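PDB 4ZN3: transcription elongation factor Spt4 from Methanocaldococcus jannaschii DSM 2661, which stimulates transcription elongation and binds a zinc ion. Local coordinates for residues Cys17-Tyr22 / Pro30-Pro35; Asn39-Leu44 / Ala67-Glu72; Ile45-Glu50 / Asp61-Tyr66. All coordinates share one frame; numbering follows the deposited sequence.

Interaction 1: Cys17-Tyr22 / Pro30-Pro35; sequences CLKCKY and PICHSP. With ZN (zinc ion), chain G.
C17 and C20 reach across to C32 through a shared zinc ion, and round this metal the contact is at its tightest. The C17 SG-zinc bond is 2.1 Å, and the C20 SG and C32 SG bonds are both 2.4 Å; C29 supplies the fourth sulfur. Cysteine suits these places because its short chain ends in a soft sulfur that zinc holds strongly. In C17, SG is turned anti to the backbone N (chi1 176°), while C20 and C32 set theirs between N and carbonyl carbon, with nearly equal chi1 angles, so the two loops offer their second thiolates in the same way. C17 SG also accepts an almost straight hydrogen bond from C20 N (3.3 Å, 177°), which probably tempers the charge of the thiolate. S34 fits closely here, its small side chain bringing OG to 3.0 Å from C17 SG; K19 N gives that OG only a weak bond. Beside it, L18 N is hydrogen-bonded to P35 O at 3.0 Å and ties the loops together by their backbones. A second packed spot lies beyond C20, where I31 CG1 sits 3.7 Å from the centroid of the Y22 ring, almost straight over its face, a CH-pi contact that exploits a broad aromatic surface and a branched chain, with P30 meeting the ring obliquely.

The outer side is looser. L18 CD1 merely grazes P35 CB at 4.2 Å, their side chains crossing at about a right angle, and the exposed K19 lays its methylene chain past C32. Two CxxC loops facing each other across a four-cysteine zinc site are the hallmark of a zinc ribbon, the fold class of the Spt4 zinc finger.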
loop_
_atom_site.group_PDB
_atom_site.type_symbol
_atom_site.label_atom_id
_atom_site.label_comp_id
_atom_site.label_asym_id
_atom_site.label_seq_id
_atom_site.Cartn_x
_atom_site.Cartn_y
_atom_site.Cartn_z
ATOM N N CYS B 17 9.403 -2.071 -6.823
ATOM C CA CYS B 17 10.105 -1.841 -8.094
ATOM C C CYS B 17 9.463 -0.701 -8.866
ATOM O O CYS B 17 8.245 -0.697 -9.061
ATOM C CB CYS B 17 10.054 -3.093 -8.963
ATOM S SG CYS B 17 10.795 -2.894 -10.602
ATOM N N LEU B 18 10.268 0.271 -9.293
ATOM C CA LEU B 18 9.728 1.424 -10.030
ATOM C C LEU B 18 9.179 1.041 -11.418
ATOM O O LEU B 18 8.235 1.664 -11.897
ATOM C CB LEU B 18 10.767 2.547 -10.142
ATOM C CG LEU B 18 10.991 3.346 -8.856
ATOM C CD1 LEU B 18 12.315 4.091 -8.909
ATOM C CD2 LEU B 18 9.848 4.319 -8.598
ATOM N N LYS B 19 9.748 0.011 -12.037
ATOM C CA LYS B 19 9.314 -0.421 -13.365
ATOM C C LYS B 19 8.077 -1.329 -13.289
ATOM O O LYS B 19 7.050 -1.019 -13.890
ATOM C CB LYS B 19 10.460 -1.115 -14.117
ATOM C CG LYS B 19 10.515 -0.760 -15.593
ATOM C CD LYS B 19 11.485 -1.639 -16.370
ATOM C CE LYS B 19 10.891 -3.001 -16.716
ATOM N NZ LYS B 19 11.413 -3.520 -18.017
ATOM N N CYS B 20 8.175 -2.429 -12.536
ATOM C CA CYS B 20 7.126 -3.465 -12.510
ATOM C C CYS B 20 6.310 -3.583 -11.212
ATOM O O CYS B 20 5.426 -4.432 -11.140
ATOM C CB CYS B 20 7.738 -4.825 -12.846
ATOM S SG CYS B 20 8.558 -5.658 -11.469
ATOM N N LYS B 21 6.615 -2.760 -10.202
ATOM C CA LYS B 21 5.857 -2.673 -8.927
ATOM C C LYS B 21 5.980 -3.861 -7.946
ATOM O O LYS B 21 5.372 -3.839 -6.874
ATOM C CB LYS B 21 4.385 -2.302 -9.181
ATOM C CG LYS B 21 4.227 -0.926 -9.814
ATOM C CD LYS B 21 2.794 -0.632 -10.231
ATOM C CE LYS B 21 2.440 -1.290 -11.554
ATOM N NZ LYS B 21 1.155 -0.762 -12.091
ATOM N N TYR B 22 6.805 -4.848 -8.290
ATOM C CA TYR B 22 7.053 -6.025 -7.458
ATOM C C TYR B 22 7.607 -5.620 -6.090
ATOM O O TYR B 22 8.517 -4.790 -6.010
ATOM C CB TYR B 22 8.043 -6.941 -8.188
ATOM C CG TYR B 22 8.341 -8.261 -7.514
ATOM C CD1 TYR B 22 7.530 -9.370 -7.733
ATOM C CD2 TYR B 22 9.456 -8.413 -6.691
ATOM C CE1 TYR B 22 7.807 -10.588 -7.137
ATOM C CE2 TYR B 22 9.740 -9.629 -6.085
ATOM C CZ TYR B 22 8.911 -10.711 -6.313
ATOM O OH TYR B 22 9.178 -11.920 -5.722
ATOM N N PRO B 30 14.436 -7.815 -7.774
ATOM C CA PRO B 30 14.961 -9.133 -8.172
ATOM C C PRO B 30 14.463 -9.624 -9.539
ATOM O O PRO B 30 15.132 -10.442 -10.168
ATOM C CB PRO B 30 14.475 -10.082 -7.062
ATOM C CG PRO B 30 13.845 -9.239 -6.017
ATOM C CD PRO B 30 13.529 -7.907 -6.615
ATOM N N ILE B 31 13.308 -9.128 -9.986
ATOM C CA ILE B 31 12.725 -9.539 -11.261
ATOM C C ILE B 31 13.402 -8.797 -12.415
ATOM O O ILE B 31 14.062 -9.427 -13.237
ATOM C CB ILE B 31 11.186 -9.322 -11.302
ATOM C CG1 ILE B 31 10.490 -9.992 -10.097
ATOM C CG2 ILE B 31 10.596 -9.837 -12.612
ATOM C CD1 ILE B 31 10.797 -11.466 -9.900
ATOM N N CYS B 32 13.245 -7.474 -12.467
ATOM C CA CYS B 32 13.700 -6.670 -13.616
ATOM C C CYS B 32 14.931 -5.783 -13.361
ATOM O O CYS B 32 15.365 -5.073 -14.270
ATOM C CB CYS B 32 12.546 -5.809 -14.136
ATOM S SG CYS B 32 12.207 -4.328 -13.165
ATOM N N HIS B 33 15.464 -5.807 -12.137
ATOM C CA HIS B 33 16.716 -5.111 -11.770
ATOM C C HIS B 33 16.684 -3.573 -11.798
ATOM O O HIS B 33 17.737 -2.942 -11.694
ATOM C CB HIS B 33 17.907 -5.644 -12.589
ATOM C CG HIS B 33 18.062 -7.132 -12.527
ATOM N ND1 HIS B 33 17.920 -7.943 -13.634
ATOM C CD2 HIS B 33 18.333 -7.958 -11.488
ATOM C CE1 HIS B 33 18.107 -9.203 -13.281
ATOM N NE2 HIS B 33 18.357 -9.238 -11.984
ATOM N N SER B 34 15.501 -2.964 -11.895
ATOM C CA SER B 34 15.406 -1.507 -11.799
ATOM C C SER B 34 15.441 -1.120 -10.316
ATOM O O SER B 34 15.287 -1.992 -9.456
ATOM C CB SER B 34 14.141 -0.988 -12.489
ATOM O OG SER B 34 13.004 -1.087 -11.655
ATOM N N PRO B 35 15.656 0.175 -10.006
ATOM C CA PRO B 35 15.615 0.593 -8.601
ATOM C C PRO B 35 14.238 0.407 -7.971
ATOM O O PRO B 35 13.223 0.493 -8.668
ATOM C CB PRO B 35 15.965 2.091 -8.652
ATOM C CG PRO B 35 16.600 2.309 -9.975
ATOM C CD PRO B 35 16.002 1.297 -10.901
HETATM ZN ZN ZN G . 10.798 -4.901 -11.271
#

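Interaction 2: Asn39-Leu44 / Ala67-Glu72; sequences NWIGLL and ALSVKE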
loop_
_atom_site.group_PDB
_atom_site.type_symbol
_atom_site.label_atom_id
_atom_site.label_comp_id
_atom_site.label_asym_id
_atom_site.label_seq_id
_atom_site.Cartn_x
_atom_site.Cartn_y
_atom_site.Cartn_z
ATOM N N ASN B 39 8.188 4.423 -1.640
ATOM C CA ASN B 39 7.050 5.299 -1.829
ATOM C C ASN B 39 6.016 4.616 -2.736
ATOM O O ASN B 39 6.026 4.792 -3.961
ATOM C CB ASN B 39 7.567 6.607 -2.445
ATOM C CG ASN B 39 6.650 7.784 -2.202
ATOM O OD1 ASN B 39 5.438 7.633 -2.016
ATOM N ND2 ASN B 39 7.231 8.978 -2.204
ATOM N N TRP B 40 5.136 3.826 -2.122
ATOM C CA TRP B 40 4.121 3.055 -2.854
ATOM C C TRP B 40 2.850 2.855 -2.038
ATOM O O TRP B 40 2.870 2.956 -0.808
ATOM C CB TRP B 40 4.685 1.689 -3.282
ATOM C CG TRP B 40 5.059 0.764 -2.137
ATOM C CD1 TRP B 40 6.279 0.664 -1.533
ATOM C CD2 TRP B 40 4.209 -0.190 -1.477
ATOM N NE1 TRP B 40 6.243 -0.284 -0.536
ATOM C CE2 TRP B 40 4.985 -0.824 -0.479
ATOM C CE3 TRP B 40 2.865 -0.568 -1.629
ATOM C CZ2 TRP B 40 4.464 -1.817 0.366
ATOM C CZ3 TRP B 40 2.347 -1.563 -0.784
ATOM C CH2 TRP B 40 3.151 -2.173 0.198
ATOM N N ILE B 41 1.753 2.557 -2.735
ATOM C CA ILE B 41 0.462 2.262 -2.092
ATOM C C ILE B 41 -0.305 1.151 -2.811
ATOM O O ILE B 41 -0.089 0.880 -4.000
ATOM C CB ILE B 41 -0.450 3.518 -1.945
ATOM C CG1 ILE B 41 -0.530 4.337 -3.244
ATOM C CG2 ILE B 41 0.030 4.406 -0.801
ATOM C CD1 ILE B 41 -1.566 3.856 -4.233
ATOM N N GLY B 42 -1.198 0.509 -2.061
ATOM C CA GLY B 42 -2.043 -0.552 -2.582
ATOM C C GLY B 42 -1.299 -1.863 -2.718
ATOM O O GLY B 42 -0.093 -1.884 -2.919
ATOM N N LEU B 43 -2.040 -2.961 -2.623
ATOM C CA LEU B 43 -1.467 -4.299 -2.682
ATOM C C LEU B 43 -2.284 -5.178 -3.615
ATOM O O LEU B 43 -3.494 -5.320 -3.442
ATOM C CB LEU B 43 -1.434 -4.913 -1.284
ATOM C CG LEU B 43 -0.927 -6.351 -1.142
ATOM C CD1 LEU B 43 0.522 -6.479 -1.594
ATOM C CD2 LEU B 43 -1.089 -6.797 0.302
ATOM N N LEU B 44 -1.615 -5.753 -4.607
ATOM C CA LEU B 44 -2.186 -6.801 -5.440
ATOM C C LEU B 44 -1.280 -8.015 -5.314
ATOM O O LEU B 44 -0.110 -7.959 -5.695
ATOM C CB LEU B 44 -2.280 -6.348 -6.898
ATOM C CG LEU B 44 -2.764 -7.364 -7.941
ATOM C CD1 LEU B 44 -4.088 -8.011 -7.560
ATOM C CD2 LEU B 44 -2.883 -6.688 -9.299
ATOM N N ALA B 67 2.746 -3.534 -5.599
ATOM C CA ALA B 67 2.092 -2.258 -5.329
ATOM C C ALA B 67 1.099 -1.951 -6.451
ATOM O O ALA B 67 1.273 -2.416 -7.580
ATOM C CB ALA B 67 3.123 -1.143 -5.223
ATOM N N LEU B 68 0.062 -1.181 -6.144
ATOM C CA LEU B 68 -0.842 -0.675 -7.185
ATOM C C LEU B 68 -0.230 0.526 -7.893
ATOM O O LEU B 68 -0.384 0.662 -9.104
ATOM C CB LEU B 68 -2.205 -0.315 -6.607
ATOM C CG LEU B 68 -2.983 -1.484 -6.008
ATOM C CD1 LEU B 68 -4.330 -0.984 -5.518
ATOM C CD2 LEU B 68 -3.160 -2.630 -6.995
ATOM N N SER B 69 0.449 1.395 -7.142
ATOM C CA SER B 69 1.284 2.446 -7.737
ATOM C C SER B 69 2.544 2.739 -6.921
ATOM O O SER B 69 2.585 2.527 -5.706
ATOM C CB SER B 69 0.490 3.738 -7.917
ATOM O OG SER B 69 0.267 4.371 -6.672
ATOM N N VAL B 70 3.551 3.257 -7.621
ATOM C CA VAL B 70 4.840 3.628 -7.041
ATOM C C VAL B 70 5.349 4.912 -7.721
ATOM O O VAL B 70 5.137 5.102 -8.922
ATOM C CB VAL B 70 5.861 2.466 -7.196
ATOM C CG1 VAL B 70 6.179 2.183 -8.663
ATOM C CG2 VAL B 70 7.138 2.735 -6.406
ATOM N N LYS B 71 6.003 5.786 -6.954
ATOM C CA LYS B 71 6.593 7.023 -7.492
ATOM C C LYS B 71 8.015 7.248 -6.970
ATOM O O LYS B 71 8.284 6.997 -5.794
ATOM C CB LYS B 71 5.708 8.240 -7.171
ATOM C CG LYS B 71 5.489 8.530 -5.689
ATOM C CD LYS B 71 4.742 9.840 -5.483
ATOM C CE LYS B 71 4.693 10.213 -4.009
ATOM N NZ LYS B 71 4.013 11.511 -3.756
ATOM N N GLU B 72 8.907 7.689 -7.868
ATOM C CA GLU B 72 10.269 8.185 -7.555
ATOM C C GLU B 72 11.088 8.321 -8.838
ATOM O O GLU B 72 12.215 8.815 -8.815
ATOM C CB GLU B 72 11.036 7.296 -6.548
ATOM C CG GLU B 72 11.692 8.058 -5.401
ATOM C CD GLU B 72 10.699 8.688 -4.429
ATOM O OE1 GLU B 72 9.730 9.344 -4.869
ATOM O OE2 GLU B 72 10.902 8.539 -3.203
#
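N39 lays its amide across the side chain of K71, and W40 sets its indole beside A67, so the two segments meet through groups turned in different ways. With CG anti to the backbone N (chi1 -157°), N39 brings OD1 to 3.3 Å from K71 CE, against the extended methylene chain of the lysine, while its amide plane stands almost perpendicular to the nearby carboxylate of E72. Replacing N39 by an alanine is likely to uncover the methylenes of K71 and leave that chain freer to swing. W40 presents CE3 obliquely to A67 CB at 3.6 Å; a small methyl suits a place this close to the indole, whose NE1 is bonded to P14 O. V70 lies on the same side, its CG2 4.1 Å from W40 CB. The opposite side carries I41 and S69. Further along, L68 packs over G42, where a side chain would run into CD1, and reaches L44 CB with CD2.

The backbones run antiparallel. K71 N is hydrogen-bonded to N39 O, and I41 N to S69 O at 3.1 Å. I41 O is gripped by two donors, S69 N and L68 N, the latter at 3.0 Å. L68 and S69 both lie opposite I41, a classic beta bulge, at a corner in an antiparallel sheet whose central strand 40-46 also pairs with a strand of another protein's chain.

Interaction 3: Ile45-Glu50 / Asp61-Tyr66; sequences IVINPE and DIKGKY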
loop_
_atom_site.group_PDB
_atom_site.type_symbol
_atom_site.label_atom_id
_atom_site.label_comp_id
_atom_site.label_asym_id
_atom_site.label_seq_id
_atom_site.Cartn_x
_atom_site.Cartn_y
_atom_site.Cartn_z
ATOM N N ILE B 45 -1.816 -9.096 -4.750
ATOM C CA ILE B 45 -1.100 -10.365 -4.665
ATOM C C ILE B 45 -1.600 -11.253 -5.788
ATOM O O ILE B 45 -2.754 -11.673 -5.780
ATOM C CB ILE B 45 -1.307 -11.060 -3.303
ATOM C CG1 ILE B 45 -0.854 -10.130 -2.165
ATOM C CG2 ILE B 45 -0.541 -12.380 -3.259
ATOM C CD1 ILE B 45 -1.021 -10.702 -0.773
ATOM N N VAL B 46 -0.727 -11.530 -6.753
ATOM C CA VAL B 46 -1.036 -12.436 -7.851
ATOM C C VAL B 46 -0.535 -13.818 -7.459
ATOM O O VAL B 46 0.674 -14.030 -7.345
ATOM C CB VAL B 46 -0.374 -11.979 -9.171
ATOM C CG1 VAL B 46 -0.697 -12.948 -10.302
ATOM C CG2 VAL B 46 -0.843 -10.578 -9.526
ATOM N N ILE B 47 -1.470 -14.741 -7.246
ATOM C CA ILE B 47 -1.149 -16.121 -6.877
ATOM C C ILE B 47 -1.042 -16.989 -8.127
ATOM O O ILE B 47 -0.097 -17.756 -8.263
ATOM C CB ILE B 47 -2.190 -16.700 -5.892
ATOM C CG1 ILE B 47 -2.164 -15.898 -4.584
ATOM C CG2 ILE B 47 -1.903 -18.173 -5.595
ATOM C CD1 ILE B 47 -3.420 -16.016 -3.761
ATOM N N ASN B 48 -2.016 -16.860 -9.024
ATOM C CA ASN B 48 -2.040 -17.595 -10.280
ATOM C C ASN B 48 -2.233 -16.597 -11.425
ATOM O O ASN B 48 -3.370 -16.247 -11.748
ATOM C CB ASN B 48 -3.166 -18.637 -10.244
ATOM C CG ASN B 48 -3.126 -19.597 -11.426
ATOM O OD1 ASN B 48 -2.711 -19.238 -12.524
ATOM N ND2 ASN B 48 -3.585 -20.823 -11.206
ATOM N N PRO B 49 -1.128 -16.120 -12.031
ATOM C CA PRO B 49 -1.262 -15.102 -13.089
ATOM C C PRO B 49 -2.084 -15.528 -14.310
ATOM O O PRO B 49 -2.823 -14.712 -14.857
ATOM C CB PRO B 49 0.194 -14.791 -13.496
ATOM C CG PRO B 49 1.043 -15.816 -12.836
ATOM C CD PRO B 49 0.282 -16.364 -11.673
ATOM N N GLU B 50 -1.974 -16.790 -14.709
ATOM C CA GLU B 50 -2.648 -17.278 -15.924
ATOM C C GLU B 50 -4.158 -17.468 -15.747
ATOM O O GLU B 50 -4.891 -17.439 -16.729
ATOM C CB GLU B 50 -1.984 -18.547 -16.515
ATOM C CG GLU B 50 -1.607 -19.676 -15.551
ATOM C CD GLU B 50 -0.269 -19.460 -14.837
ATOM O OE1 GLU B 50 0.712 -19.032 -15.485
ATOM O OE2 GLU B 50 -0.193 -19.709 -13.613
ATOM N N ASP B 61 2.102 -10.883 -15.359
ATOM C CA ASP B 61 2.208 -12.289 -15.750
ATOM C C ASP B 61 3.161 -13.113 -14.861
ATOM O O ASP B 61 3.370 -14.289 -15.132
ATOM C CB ASP B 61 2.598 -12.402 -17.240
ATOM C CG ASP B 61 4.034 -11.948 -17.534
ATOM O OD1 ASP B 61 4.749 -11.481 -16.620
ATOM O OD2 ASP B 61 4.454 -12.052 -18.707
ATOM N N ILE B 62 3.728 -12.506 -13.814
ATOM C CA ILE B 62 4.608 -13.211 -12.873
ATOM C C ILE B 62 3.992 -13.145 -11.479
ATOM O O ILE B 62 3.608 -12.067 -11.020
ATOM C CB ILE B 62 6.030 -12.599 -12.847
ATOM C CG1 ILE B 62 6.745 -12.863 -14.178
ATOM C CG2 ILE B 62 6.863 -13.179 -11.698
ATOM C CD1 ILE B 62 7.929 -11.949 -14.421
ATOM N N LYS B 63 3.927 -14.287 -10.799
ATOM C CA LYS B 63 3.283 -14.350 -9.493
ATOM C C LYS B 63 4.127 -13.621 -8.454
ATOM O O LYS B 63 5.354 -13.605 -8.537
ATOM C CB LYS B 63 2.988 -15.795 -9.075
ATOM C CG LYS B 63 4.133 -16.566 -8.437
ATOM C CD LYS B 63 3.696 -17.975 -8.064
ATOM C CE LYS B 63 2.873 -17.994 -6.782
ATOM N NZ LYS B 63 2.243 -19.320 -6.539
ATOM N N GLY B 64 3.452 -13.007 -7.491
ATOM C CA GLY B 64 4.118 -12.208 -6.468
ATOM C C GLY B 64 3.215 -11.125 -5.921
ATOM O O GLY B 64 2.061 -11.000 -6.335
ATOM N N LYS B 65 3.753 -10.359 -4.975
ATOM C CA LYS B 65 3.054 -9.229 -4.380
ATOM C C LYS B 65 3.493 -7.964 -5.075
ATOM O O LYS B 65 4.683 -7.762 -5.311
ATOM C CB LYS B 65 3.385 -9.103 -2.902
ATOM C CG LYS B 65 3.185 -10.367 -2.096
ATOM C CD LYS B 65 3.219 -10.024 -0.615
ATOM C CE LYS B 65 3.818 -11.123 0.243
ATOM N NZ LYS B 65 2.806 -12.165 0.536
ATOM N N TYR B 66 2.531 -7.101 -5.371
ATOM C CA TYR B 66 2.782 -5.883 -6.130
ATOM C C TYR B 66 2.105 -4.693 -5.490
ATOM O O TYR B 66 1.015 -4.823 -4.931
ATOM C CB TYR B 66 2.223 -6.031 -7.540
ATOM C CG TYR B 66 2.926 -7.058 -8.378
ATOM C CD1 TYR B 66 2.615 -8.411 -8.264
ATOM C CD2 TYR B 66 3.888 -6.677 -9.307
ATOM C CE1 TYR B 66 3.256 -9.359 -9.041
ATOM C CE2 TYR B 66 4.536 -7.616 -10.092
ATOM C CZ TYR B 66 4.218 -8.953 -9.954
ATOM O OH TYR B 66 4.861 -9.879 -10.733
#
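V46 and G64 form the hydrogen-bonded pair that closes this end of the antiparallel sheet, in a connection that leaves strand 40-46, passes through helix 53-58 and returns as strand 64-67. Two backbone bonds define it: V46 N to G64 O at 2.9 Å and G64 N to V46 O at 3.0 Å. Glycine fits because with phi near 153° any side chain would collide with the carbonyl oxygen of K63.

Among the polar side chains, K63 is bent at chi3 and curls NZ back to give I47 O a weak bond at 3.3 Å; its stronger partner is an acidic side chain of the other protein's chain. Y66 sends OH to I62 O, approaching from above the carbonyl plane, which ties the ring down to its own segment.

Carbon packing makes up a third group. I45 and K65 lie side by side, CG1 of the isoleucine 4.0 Å from CG of the lysine, which lends its aliphatic part while the ammonium end can stay at the surface. V46 directs CG2 at the Y66 ring obliquely. P49, a rigid ring suited to the turn after the strand, sets CD against K63 CB. Its ring also meets a carbonyl oxygen, P49 CB lying 3.6 Å from D61 O.

Interaction 1 is a surface contact held chiefly by metal, whereas interactions 2 and 3 are partly buried and rest on strand pairing. The latter two share strand 40-46, pairing its start with strand 69-70 and its end with strand 64-67; a probable backbone hydrogen bond from Y66 N to L44 O joins them. Interaction 2 adds a bulge and aromatic packing, interaction 3 more lysine aliphatic chains and a proline. In both, the central strand also faces the other protein's chain, while interaction 1 touches no other protein chain of the assembly. The zinc site leans on the sheet: A67 N probably forms a backbone hydrogen bond with K21 O, and the Y66 ring packs against C20 O.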